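Local coordinates for protein ochratoxinase (Aspergillus niger, PDB 4C65) that hydrolyses the amide bond of ochratoxin A to release L-phenylalanine, acting as a zinc-dependent carboxypeptidase of the amidohydrolase superfamily, at residues P59-G64 / A389-L394. Residues are numbered along the deposited sequence; the frame is centred on the assembly and turned at random.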
loop_
_atom_site.group_PDB
_atom_site.type_symbol
_atom_site.label_atom_id
_atom_site.label_comp_id
_atom_site.label_asym_id
_atom_site.label_seq_id
_atom_site.Cartn_x
_atom_site.Cartn_y
_atom_site.Cartn_z
ATOM N N PRO A 59 61.462 -12.859 9.132
ATOM C CA PRO A 59 62.356 -11.830 8.585
ATOM C C PRO A 59 61.809 -10.428 8.748
ATOM O O PRO A 59 62.557 -9.524 9.092
ATOM C CB PRO A 59 62.463 -12.183 7.091
ATOM C CG PRO A 59 61.929 -13.570 6.954
ATOM C CD PRO A 59 60.970 -13.781 8.098
ATOM N N VAL A 60 60.509 -10.255 8.518
ATOM C CA VAL A 60 59.884 -8.933 8.556
ATOM C C VAL A 60 58.559 -8.971 9.294
ATOM O O VAL A 60 57.719 -9.824 9.019
ATOM C CB VAL A 60 59.646 -8.377 7.128
ATOM C CG1 VAL A 60 58.956 -7.024 7.177
ATOM C CG2 VAL A 60 60.971 -8.264 6.388
ATOM N N LEU A 61 58.364 -8.001 10.182
ATOM C CA LEU A 61 57.121 -7.861 10.909
ATOM C C LEU A 61 56.580 -6.436 10.770
ATOM O O LEU A 61 57.357 -5.466 10.780
ATOM C CB LEU A 61 57.338 -8.178 12.380
ATOM C CG LEU A 61 56.114 -8.568 13.187
ATOM C CD1 LEU A 61 55.634 -9.972 12.842
ATOM C CD2 LEU A 61 56.422 -8.469 14.681
ATOM N N MET A 62 55.262 -6.316 10.649
ATOM C CA MET A 62 54.610 -5.019 10.491
ATOM C C MET A 62 53.160 -5.092 10.935
ATOM O O MET A 62 52.640 -6.192 11.207
ATOM C CB MET A 62 54.705 -4.565 9.032
ATOM C CG MET A 62 54.032 -5.476 8.011
ATOM S SD MET A 62 54.031 -4.758 6.347
ATOM C CE MET A 62 52.714 -3.547 6.513
ATOM N N PRO A 63 52.489 -3.943 11.018
ATOM C CA PRO A 63 51.058 -3.997 11.325
ATOM C C PRO A 63 50.253 -4.632 10.223
ATOM O O PRO A 63 50.629 -4.570 9.051
ATOM C CB PRO A 63 50.651 -2.514 11.451
ATOM C CG PRO A 63 51.921 -1.748 11.529
ATOM C CD PRO A 63 52.935 -2.566 10.795
ATOM N N GLY A 64 49.146 -5.257 10.598
ATOM C CA GLY A 64 48.171 -5.722 9.603
ATOM C C GLY A 64 47.684 -4.559 8.730
ATOM O O GLY A 64 47.555 -3.432 9.208
ATOM N N ALA A 389 46.655 -6.328 18.624
ATOM C CA ALA A 389 47.594 -7.278 18.023
ATOM C C ALA A 389 47.119 -7.742 16.659
ATOM O O ALA A 389 46.781 -8.897 16.470
ATOM C CB ALA A 389 47.815 -8.458 18.961
ATOM N N ASP A 390 47.088 -6.798 15.720
ATOM C CA ASP A 390 46.859 -7.068 14.295
ATOM C C ASP A 390 48.233 -6.939 13.615
ATOM O O ASP A 390 48.761 -5.826 13.459
ATOM C CB ASP A 390 45.888 -6.059 13.698
ATOM C CG ASP A 390 44.477 -6.214 14.214
ATOM O OD1 ASP A 390 44.269 -7.008 15.168
ATOM O OD2 ASP A 390 43.569 -5.590 13.644
ATOM N N VAL A 391 48.845 -8.084 13.306
ATOM C CA VAL A 391 50.277 -8.135 13.018
ATOM C C VAL A 391 50.471 -9.112 11.899
ATOM O O VAL A 391 49.866 -10.189 11.904
ATOM C CB VAL A 391 51.090 -8.592 14.267
ATOM C CG1 VAL A 391 52.588 -8.590 13.984
ATOM C CG2 VAL A 391 50.791 -7.713 15.468
ATOM N N ILE A 392 51.297 -8.748 10.928
ATOM C CA ILE A 392 51.622 -9.687 9.861
ATOM C C ILE A 392 53.129 -9.847 9.684
ATOM O O ILE A 392 53.906 -8.915 9.938
ATOM C CB ILE A 392 50.951 -9.307 8.525
ATOM C CG1 ILE A 392 51.428 -7.940 8.011
ATOM C CG2 ILE A 392 49.444 -9.318 8.685
ATOM C CD1 ILE A 392 51.006 -7.627 6.583
ATOM N N ALA A 393 53.517 -11.035 9.245
ATOM C CA ALA A 393 54.909 -11.323 8.957
ATOM C C ALA A 393 55.085 -11.543 7.479
ATOM O O ALA A 393 54.234 -12.144 6.823
ATOM C CB ALA A 393 55.389 -12.537 9.728
ATOM N N LEU A 394 56.219 -11.077 6.977
ATOM C CA LEU A 394 56.567 -11.225 5.575
ATOM C C LEU A 394 57.888 -11.923 5.408
ATOM O O LEU A 394 58.758 -11.859 6.286
ATOM C CB LEU A 394 56.660 -9.850 4.915
ATOM C CG LEU A 394 55.363 -9.219 4.430
ATOM C CD1 LEU A 394 54.703 -8.479 5.545
ATOM C CD2 LEU A 394 55.583 -8.272 3.267
#
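Val60 to Pro63 and Val391 to Leu394 run antiparallel, their axes 4.7 Å apart at closest, with Val60–Leu394 and Met62–Ile392 as hydrogen-bonded pairs. The Met62 pair is bonded both ways, Ile392 N giving to Met62 O at 2.9 Å; Leu394 N donates firmly to Val60 O at 2.8 Å, while the return bond from Val60 N to Leu394 O is weak. Beyond the last bridge Gly64 N donates to Asp390 O (2.9 Å); the hydrogen bond is almost straight (175°), though the donor lies above the carbonyl plane. On one face the Met62 and Ile392 side chains extend alongside each other in the same direction, CG against CG1 at 3.6 Å. In both, chi1 near +60° sets that atom between backbone N and carbonyl carbon. Leu394 slants across Met62, its CD1 touching CG and SD. On the other face Leu61, its CG anti to the backbone N (chi1 -159°), brings CD1 to Val391 CG1 at 3.5 Å and to Ala393 CB, and packs against strand 7-15. The side chains that meet are all apolar. Backbone bonds thus set the register and apolar contacts line both faces, joining strand 391-394, which also pairs with 411-416, to strand 60-67, probably in the smaller beta-sandwich domain.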